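Local structure of crystal protein (Bacillus thuringiensis serovar dakota, 2ZTB) at residues 5-10 with 58-63; 14-19 with 217-222; 66-71 with 126-131. The protein is a proteolytically activated crystal toxin that recognizes cancer cells and probably kills them by forming beta-barrel pores in the membrane, as in the aerolysin family. All blocks are in the same frame, centred on the assembly; numbering follows the deposited sequence.

Contact 1 of 3, residues 5-10 with 58-63; sequences REYLMF and GYYCYK
Strands 5-7 and 61-63 pair antiparallel but strongly twisted, their directions 130° apart, with Glu-6 and Lys-63 as a hydrogen-bonded pair and Tyr-7 and Tyr-62 as the non-hydrogen-bonded one. Glu-6 N lies 3.0 Å from Lys-63 O, Lys-63 N returns to Glu-6 O at 2.8 Å, and Leu-8 N reaches Cys-61 O at 2.9 Å from above the carbonyl plane. Lys-63 starts from the crowded rotamer (chi1 50°), runs extended and bends at its last torsion. Its NZ thereby meets Tyr-7 O nearly along the C=O axis at 2.7 Å, and makes a weak bond, part of a salt bridge, to Glu-6 OE1 at 3.2 Å. Glu-12 adds a second carboxylate, and Ser-124 holds the other oxygen of Glu-6. Elsewhere the extended Arg-5 lays its guanidinium on one face of the Tyr-62 ring, planes 29° apart, CZ 4.2 Å from the ring centroid and off-centre, while NH1 bridges to Asp-192. Tyr-7 lies between Tyr-62 and Tyr-60, all pointing the same way with rings slid apart; its CE1 comes to 3.4 Å from Tyr-62 CE2. With two carboxylates and a carbonyl around it, the buried ammonium of Lys-63 is probably kept charged.

Contact 2 of 3, residues 14-19 with 217-222; sequences SALSSS and DVLNTT
Two hydrogen bonds tie the loop 14-19 to the loop that follows the short, weakly bonded helix 215-218, and both involve Asn-220. Its backbone N points almost straight (173°) at Ser-18 OG, 3.0 Å away. Its side-chain ND2 reaches Ser-17 O at 2.9 Å, staying in its own amide plane while standing above the plane of the carbonyl. Ser-18 OG in turn donates to Leu-16 O at 2.6 Å, so one buried hydroxyl is used twice, as acceptor across the contact and as donor within its own loop. With OG anti to the carbonyl carbon (chi1 -42°), the oxygen sits between the two partners. Packing fills in beside these bonds. Thr-221 CG2, in the crowded position, lies 3.3 Å from Leu-16 O, and the side chain of Leu-16 runs over the backbone of Thr-221, its CB 3.5 Å from Thr-221 O. Leu-219 crosses obliquely, CD1 toward Leu-16 CG at 4.1 Å and CD2 toward Ser-18 CB at 3.7 Å; farther out it touches Val-23 and Phe-195. Ser-19 N-caps helix 20-31. The loop between strand 4-7 and that helix is thus pinned to the segment after helix 215-218 by serine and asparagine side chains that bond to backbone.

Contact 3 of 3, residues 66-71 with 126-131; sequences GTVQYV and LSIKKV
Tyr-70 spans the gap between strand 69-71 and strand 126-131, whose axes diverge by 39° and are too far apart for backbone pairing. From CB, which points at the other strand, CG goes anti to the carbonyl carbon (chi1 -62°) and carries the ring across. Over one face of the ring, toward its rim, lies Val-68 CG1 from the same segment, 3.6 Å above the plane. Farther along, CE2 meets Ile-128 CG2 at 4.0 Å, a contact made at the ring edge, and CZ lies 3.4 Å from Lys-129 O. At the tip, OH accepts a hydrogen bond from Lys-129 N (3.0 Å, 157°). That N-H is on the side of the strand turned from its hairpin mate: Leu-126 and Ile-128 spend their backbone bonds on strand 136-142. This two-stranded antiparallel hairpin, lying against the long sheet, probably corresponds to the one that peels off the sheet and inserts into the membrane, as in aerolysin-type toxins. A water in the ring plane sits 2.6 Å from Tyr-70 OH and donates a weak bond to Ser-127 O at 3.3 Å. Beside the phenol, Val-68 adds apolar contacts with both branches: CG2 meets Leu-126 CD1 tip to tip at 4.0 Å, and CG1 meets Ile-128 CD1, crossing at about a right angle, also at 4.0 Å. Phe-185 touches both Val-68 and Ile-128.

How the contacts relate
Contacts 1 and 2 share one end of the elongated chain, their centres about 13 Å apart, and meet through leucines: Leu-8 CD1 packs on Leu-16 CD2 at 3.6 Å, and Leu-8 CD2 reaches Leu-219 CD1 at 4.2 Å. Val-191 of strand 168-199 touches Leu-8, Cys-61 and Lys-63 of the first as well as Leu-16 of the second. Contact 3 lies nearer the middle of the molecule, its centre about 24 Å from that of contact 1 and about 26 Å from that of contact 2. Strand 61-90 runs from contact 1 into contact 3, and Glu-6 OE1 also takes the backbone N of Thr-123, just ahead of segment 126-131.

Contact 1 of 3, residues 5-10 with 58-63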
loop_
_atom_site.group_PDB
_atom_site.type_symbol
_atom_site.label_atom_id
_atom_site.label_comp_id
_atom_site.label_asym_id
_atom_site.label_seq_id
_atom_site.Cartn_x
_atom_site.Cartn_y
_atom_site.Cartn_z
ATOM N N ARG A 5 3.857 3.500 15.753
ATOM C CA ARG A 5 4.981 3.570 16.673
ATOM C C ARG A 5 5.168 2.218 17.334
ATOM O O ARG A 5 4.368 1.806 18.163
ATOM C CB ARG A 5 4.757 4.666 17.724
ATOM C CG ARG A 5 5.885 4.833 18.737
ATOM C CD ARG A 5 5.828 6.233 19.318
ATOM N NE ARG A 5 6.790 6.458 20.390
ATOM C CZ ARG A 5 8.032 6.914 20.226
ATOM N NH1 ARG A 5 8.502 7.199 19.017
ATOM N NH2 ARG A 5 8.810 7.088 21.289
ATOM N N GLU A 6 6.226 1.517 16.952
ATOM C CA GLU A 6 6.478 0.205 17.528
ATOM C C GLU A 6 7.959 -0.013 17.792
ATOM O O GLU A 6 8.792 0.784 17.364
ATOM C CB GLU A 6 5.866 -0.918 16.659
ATOM C CG GLU A 6 6.157 -0.847 15.174
ATOM C CD GLU A 6 5.472 -1.968 14.386
ATOM O OE1 GLU A 6 6.171 -2.938 14.010
ATOM O OE2 GLU A 6 4.245 -1.875 14.149
ATOM N N TYR A 7 8.266 -1.084 18.518
ATOM C CA TYR A 7 9.621 -1.446 18.832
ATOM C C TYR A 7 10.440 -1.711 17.574
ATOM O O TYR A 7 9.932 -2.232 16.564
ATOM C CB TYR A 7 9.657 -2.673 19.742
ATOM C CG TYR A 7 9.230 -2.424 21.179
ATOM C CD1 TYR A 7 9.438 -1.186 21.800
ATOM C CD2 TYR A 7 8.640 -3.440 21.926
ATOM C CE1 TYR A 7 9.050 -0.964 23.128
ATOM C CE2 TYR A 7 8.252 -3.233 23.252
ATOM C CZ TYR A 7 8.459 -1.995 23.852
ATOM O OH TYR A 7 8.056 -1.804 25.172
ATOM N N LEU A 8 11.711 -1.326 17.636
ATOM C CA LEU A 8 12.671 -1.708 16.622
ATOM C C LEU A 8 13.185 -3.093 17.023
ATOM O O LEU A 8 13.387 -3.373 18.217
ATOM C CB LEU A 8 13.794 -0.674 16.539
ATOM C CG LEU A 8 14.879 -0.884 15.469
ATOM C CD1 LEU A 8 14.338 -0.640 14.059
ATOM C CD2 LEU A 8 16.105 0.014 15.767
ATOM N N MET A 9 13.346 -3.971 16.040
ATOM C CA MET A 9 13.813 -5.328 16.295
ATOM C C MET A 9 15.220 -5.529 15.710
ATOM O O MET A 9 15.617 -4.801 14.805
ATOM C CB MET A 9 12.831 -6.342 15.697
ATOM C CG MET A 9 11.347 -6.138 16.108
ATOM S SD MET A 9 11.069 -6.512 17.857
ATOM C CE MET A 9 11.238 -8.306 17.891
ATOM N N PHE A 10 15.963 -6.507 16.227
ATOM C CA PHE A 10 17.303 -6.818 15.710
ATOM C C PHE A 10 17.309 -7.260 14.242
ATOM O O PHE A 10 18.290 -7.004 13.528
ATOM C CB PHE A 10 18.039 -7.846 16.578
ATOM C CG PHE A 10 18.816 -7.233 17.734
ATOM C CD1 PHE A 10 18.461 -7.500 19.049
ATOM C CD2 PHE A 10 19.905 -6.399 17.501
ATOM C CE1 PHE A 10 19.165 -6.946 20.110
ATOM C CE2 PHE A 10 20.616 -5.839 18.560
ATOM C CZ PHE A 10 20.246 -6.111 19.866
ATOM N N GLY A 58 14.810 0.506 31.484
ATOM C CA GLY A 58 13.787 1.357 30.866
ATOM C C GLY A 58 14.249 2.219 29.712
ATOM O O GLY A 58 13.822 3.369 29.577
ATOM N N TYR A 59 15.112 1.656 28.877
ATOM C CA TYR A 59 15.611 2.320 27.673
ATOM C C TYR A 59 15.097 1.579 26.444
ATOM O O TYR A 59 15.543 0.472 26.153
ATOM C CB TYR A 59 17.139 2.322 27.663
ATOM C CG TYR A 59 17.765 3.306 28.615
ATOM C CD1 TYR A 59 17.953 2.987 29.972
ATOM C CD2 TYR A 59 18.186 4.556 28.158
ATOM C CE1 TYR A 59 18.530 3.904 30.855
ATOM C CE2 TYR A 59 18.773 5.474 29.026
ATOM C CZ TYR A 59 18.941 5.144 30.370
ATOM O OH TYR A 59 19.530 6.060 31.207
ATOM N N TYR A 60 14.137 2.184 25.746
ATOM C CA TYR A 60 13.493 1.546 24.599
ATOM C C TYR A 60 13.853 2.230 23.292
ATOM O O TYR A 60 14.479 3.291 23.289
ATOM C CB TYR A 60 11.970 1.482 24.793
ATOM C CG TYR A 60 11.579 0.591 25.943
ATOM C CD1 TYR A 60 11.259 1.132 27.201
ATOM C CD2 TYR A 60 11.570 -0.794 25.792
ATOM C CE1 TYR A 60 10.919 0.312 28.264
ATOM C CE2 TYR A 60 11.237 -1.619 26.838
ATOM C CZ TYR A 60 10.913 -1.065 28.076
ATOM O OH TYR A 60 10.576 -1.902 29.109
ATOM N N CYS A 61 13.470 1.605 22.184
ATOM C CA CYS A 61 13.792 2.112 20.857
ATOM C C CYS A 61 12.680 1.751 19.870
ATOM O O CYS A 61 12.279 0.586 19.760
ATOM C CB CYS A 61 15.150 1.574 20.394
ATOM S SG CYS A 61 15.721 2.197 18.827
ATOM N N TYR A 62 12.201 2.770 19.164
ATOM C CA TYR A 62 10.999 2.663 18.351
ATOM C C TYR A 62 11.265 3.067 16.925
ATOM O O TYR A 62 12.081 3.944 16.664
ATOM C CB TYR A 62 9.885 3.563 18.898
ATOM C CG TYR A 62 9.569 3.377 20.361
ATOM C CD1 TYR A 62 10.192 4.167 21.337
ATOM C CD2 TYR A 62 8.643 2.424 20.780
ATOM C CE1 TYR A 62 9.906 4.008 22.691
ATOM C CE2 TYR A 62 8.342 2.263 22.141
ATOM C CZ TYR A 62 8.978 3.054 23.082
ATOM O OH TYR A 62 8.678 2.895 24.426
ATOM N N LYS A 63 10.580 2.389 16.010
ATOM C CA LYS A 63 10.417 2.824 14.632
ATOM C C LYS A 63 9.009 3.432 14.498
ATOM O O LYS A 63 8.062 3.012 15.179
ATOM C CB LYS A 63 10.621 1.652 13.664
ATOM C CG LYS A 63 9.829 0.380 13.981
ATOM C CD LYS A 63 9.941 -0.599 12.810
ATOM C CE LYS A 63 9.007 -1.776 12.944
ATOM N NZ LYS A 63 9.353 -2.790 13.980
#

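Contact 2 of 3, residues 14-19 with 217-222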
loop_
_atom_site.group_PDB
_atom_site.type_symbol
_atom_site.label_atom_id
_atom_site.label_comp_id
_atom_site.label_asym_id
_atom_site.label_seq_id
_atom_site.Cartn_x
_atom_site.Cartn_y
_atom_site.Cartn_z
ATOM N N SER A 14 19.236 -4.110 9.400
ATOM C CA SER A 14 19.558 -3.945 7.976
ATOM C C SER A 14 18.739 -2.850 7.299
ATOM O O SER A 14 19.201 -2.241 6.326
ATOM C CB SER A 14 19.363 -5.260 7.237
ATOM O OG SER A 14 18.008 -5.671 7.326
ATOM N N ALA A 15 17.537 -2.597 7.829
ATOM C CA ALA A 15 16.660 -1.525 7.353
ATOM C C ALA A 15 17.224 -0.152 7.690
ATOM O O ALA A 15 16.872 0.837 7.058
ATOM C CB ALA A 15 15.207 -1.684 7.913
ATOM N N LEU A 16 18.082 -0.096 8.711
ATOM C CA LEU A 16 18.856 1.103 9.044
ATOM C C LEU A 16 20.318 0.949 8.566
ATOM O O LEU A 16 21.262 1.547 9.135
ATOM C CB LEU A 16 18.808 1.362 10.544
ATOM C CG LEU A 16 17.532 1.862 11.275
ATOM C CD1 LEU A 16 16.725 2.864 10.456
ATOM C CD2 LEU A 16 16.665 0.721 11.742
ATOM N N SER A 17 20.504 0.135 7.532
ATOM C CA SER A 17 21.822 -0.089 6.943
ATOM C C SER A 17 22.854 -0.575 7.960
ATOM O O SER A 17 24.065 -0.403 7.763
ATOM C CB SER A 17 22.309 1.175 6.244
ATOM O OG SER A 17 21.414 1.539 5.209
ATOM N N SER A 18 22.360 -1.188 9.039
ATOM C CA SER A 18 23.217 -1.630 10.119
ATOM C C SER A 18 23.060 -3.110 10.457
ATOM O O SER A 18 22.329 -3.851 9.776
ATOM C CB SER A 18 23.017 -0.750 11.360
ATOM O OG SER A 18 22.914 0.605 10.978
ATOM N N SER A 19 23.781 -3.526 11.499
ATOM C CA SER A 19 23.855 -4.913 11.903
ATOM C C SER A 19 24.142 -4.950 13.399
ATOM O O SER A 19 24.546 -3.943 13.971
ATOM C CB SER A 19 24.930 -5.666 11.090
ATOM O OG SER A 19 26.236 -5.094 11.243
ATOM N N ASP A 217 23.852 7.206 17.745
ATOM C CA ASP A 217 25.251 6.941 18.079
ATOM C C ASP A 217 25.782 5.585 17.609
ATOM O O ASP A 217 26.995 5.421 17.495
ATOM C CB ASP A 217 25.478 7.025 19.594
ATOM C CG ASP A 217 25.340 8.431 20.141
ATOM O OD1 ASP A 217 25.151 9.392 19.358
ATOM O OD2 ASP A 217 25.434 8.576 21.376
ATOM N N VAL A 218 24.901 4.607 17.374
ATOM C CA VAL A 218 25.366 3.239 17.089
ATOM C C VAL A 218 24.849 2.652 15.752
ATOM O O VAL A 218 25.316 1.589 15.308
ATOM C CB VAL A 218 25.087 2.282 18.288
ATOM C CG1 VAL A 218 25.899 2.735 19.548
ATOM C CG2 VAL A 218 23.557 2.199 18.616
ATOM N N LEU A 219 23.915 3.356 15.110
ATOM C CA LEU A 219 23.354 2.931 13.830
ATOM C C LEU A 219 23.869 3.848 12.735
ATOM O O LEU A 219 24.162 5.018 12.988
ATOM C CB LEU A 219 21.796 2.962 13.861
ATOM C CG LEU A 219 21.006 1.971 14.748
ATOM C CD1 LEU A 219 19.527 2.301 14.787
ATOM C CD2 LEU A 219 21.175 0.519 14.321
ATOM N N ASN A 220 23.950 3.322 11.511
ATOM C CA ASN A 220 24.449 4.076 10.364
ATOM C C ASN A 220 23.453 5.090 9.854
ATOM O O ASN A 220 23.824 6.043 9.161
ATOM C CB ASN A 220 24.864 3.137 9.236
ATOM C CG ASN A 220 26.088 2.328 9.585
ATOM O OD1 ASN A 220 27.004 2.811 10.271
ATOM N ND2 ASN A 220 26.121 1.087 9.116
ATOM N N THR A 221 22.187 4.869 10.187
ATOM C CA THR A 221 21.119 5.806 9.870
ATOM C C THR A 221 20.009 5.575 10.867
ATOM O O THR A 221 19.971 4.537 11.516
ATOM C CB THR A 221 20.539 5.634 8.411
ATOM O OG1 THR A 221 19.650 6.732 8.150
ATOM C CG2 THR A 221 19.727 4.363 8.260
ATOM N N THR A 222 19.095 6.529 10.978
ATOM C CA THR A 222 17.943 6.363 11.858
ATOM C C THR A 222 16.646 6.715 11.139
ATOM O O THR A 222 15.611 6.931 11.774
ATOM C CB THR A 222 18.064 7.222 13.141
ATOM O OG1 THR A 222 18.311 8.585 12.772
ATOM C CG2 THR A 222 19.192 6.702 14.053
#

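Contact 3 of 3, residues 66-71 with 126-131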
loop_
_atom_site.group_PDB
_atom_site.type_symbol
_atom_site.label_atom_id
_atom_site.label_comp_id
_atom_site.label_asym_id
_atom_site.label_seq_id
_atom_site.Cartn_x
_atom_site.Cartn_y
_atom_site.Cartn_z
ATOM N N GLY A 66 5.527 8.384 9.822
ATOM C CA GLY A 66 4.994 9.735 9.939
ATOM C C GLY A 66 3.727 9.872 9.109
ATOM O O GLY A 66 3.106 8.877 8.712
ATOM N N THR A 67 3.351 11.113 8.837
ATOM C CA THR A 67 2.140 11.419 8.103
ATOM C C THR A 67 2.341 11.046 6.644
ATOM O O THR A 67 3.356 11.406 6.034
ATOM C CB THR A 67 1.790 12.913 8.241
ATOM O OG1 THR A 67 1.882 13.286 9.623
ATOM C CG2 THR A 67 0.384 13.205 7.734
ATOM N N VAL A 68 1.365 10.303 6.118
ATOM C CA VAL A 68 1.307 9.883 4.730
ATOM C C VAL A 68 0.974 11.076 3.839
ATOM O O VAL A 68 -0.020 11.759 4.073
ATOM C CB VAL A 68 0.231 8.768 4.538
ATOM C CG1 VAL A 68 0.151 8.313 3.067
ATOM C CG2 VAL A 68 0.518 7.572 5.451
ATOM N N GLN A 69 1.814 11.343 2.840
ATOM C CA GLN A 69 1.510 12.374 1.848
ATOM C C GLN A 69 1.162 11.708 0.531
ATOM O O GLN A 69 1.851 10.784 0.102
ATOM C CB GLN A 69 2.676 13.346 1.647
ATOM C CG GLN A 69 3.336 13.866 2.941
ATOM C CD GLN A 69 2.543 14.952 3.665
ATOM O OE1 GLN A 69 2.859 15.295 4.808
ATOM N NE2 GLN A 69 1.527 15.503 3.006
ATOM N N TYR A 70 0.090 12.177 -0.096
ATOM C CA TYR A 70 -0.403 11.617 -1.349
ATOM C C TYR A 70 -0.082 12.536 -2.518
ATOM O O TYR A 70 -0.097 13.762 -2.386
ATOM C CB TYR A 70 -1.918 11.413 -1.284
ATOM C CG TYR A 70 -2.393 10.452 -0.218
ATOM C CD1 TYR A 70 -2.537 10.863 1.115
ATOM C CD2 TYR A 70 -2.708 9.135 -0.541
ATOM C CE1 TYR A 70 -2.976 9.980 2.093
ATOM C CE2 TYR A 70 -3.146 8.246 0.427
ATOM C CZ TYR A 70 -3.281 8.674 1.734
ATOM O OH TYR A 70 -3.731 7.793 2.682
ATOM N N VAL A 71 0.215 11.936 -3.664
ATOM C CA VAL A 71 0.446 12.681 -4.898
ATOM C C VAL A 71 -0.340 11.991 -5.994
ATOM O O VAL A 71 -0.117 10.813 -6.268
ATOM C CB VAL A 71 1.952 12.743 -5.287
ATOM C CG1 VAL A 71 2.155 13.606 -6.527
ATOM C CG2 VAL A 71 2.789 13.278 -4.141
ATOM N N LEU A 126 -1.518 0.033 8.268
ATOM C CA LEU A 126 -1.442 1.409 7.824
ATOM C C LEU A 126 -2.790 1.830 7.224
ATOM O O LEU A 126 -3.355 1.125 6.378
ATOM C CB LEU A 126 -0.321 1.553 6.797
ATOM C CG LEU A 126 -0.123 2.906 6.116
ATOM C CD1 LEU A 126 0.497 3.892 7.074
ATOM C CD2 LEU A 126 0.728 2.753 4.854
ATOM N N SER A 127 -3.302 2.972 7.668
ATOM C CA SER A 127 -4.541 3.517 7.129
ATOM C C SER A 127 -4.272 4.362 5.889
ATOM O O SER A 127 -3.490 5.326 5.926
ATOM C CB SER A 127 -5.295 4.316 8.184
ATOM O OG SER A 127 -5.666 3.481 9.267
ATOM N N ILE A 128 -4.909 3.958 4.792
ATOM C CA ILE A 128 -4.822 4.651 3.513
ATOM C C ILE A 128 -6.239 5.064 3.090
ATOM O O ILE A 128 -7.158 4.236 3.012
ATOM C CB ILE A 128 -4.103 3.775 2.416
ATOM C CG1 ILE A 128 -2.622 3.535 2.777
ATOM C CG2 ILE A 128 -4.220 4.391 1.023
ATOM C CD1 ILE A 128 -1.768 4.827 2.925
ATOM N N LYS A 129 -6.407 6.362 2.854
ATOM C CA LYS A 129 -7.670 6.920 2.401
ATOM C C LYS A 129 -7.430 7.908 1.270
ATOM O O LYS A 129 -6.615 8.819 1.396
ATOM C CB LYS A 129 -8.390 7.611 3.554
ATOM C CG LYS A 129 -8.998 6.652 4.572
ATOM C CD LYS A 129 -9.310 7.332 5.902
ATOM C CE LYS A 129 -10.596 6.773 6.524
ATOM N NZ LYS A 129 -11.734 6.823 5.556
ATOM N N LYS A 130 -8.148 7.727 0.170
ATOM C CA LYS A 130 -8.044 8.628 -0.971
ATOM C C LYS A 130 -9.410 8.840 -1.616
ATOM O O LYS A 130 -10.127 7.876 -1.896
ATOM C CB LYS A 130 -7.028 8.077 -1.985
ATOM C CG LYS A 130 -6.969 8.790 -3.331
ATOM C CD LYS A 130 -6.293 10.140 -3.233
ATOM C CE LYS A 130 -6.610 10.975 -4.465
ATOM N NZ LYS A 130 -5.747 12.188 -4.527
ATOM N N VAL A 131 -9.775 10.101 -1.839
ATOM C CA VAL A 131 -10.987 10.411 -2.613
ATOM C C VAL A 131 -10.643 10.647 -4.088
ATOM O O VAL A 131 -9.947 11.606 -4.441
ATOM C CB VAL A 131 -11.796 11.613 -2.042
ATOM C CG1 VAL A 131 -13.003 11.916 -2.934
ATOM C CG2 VAL A 131 -12.245 11.349 -0.597
HETATM O O HOH W 1 -3.584 8.556 5.207
#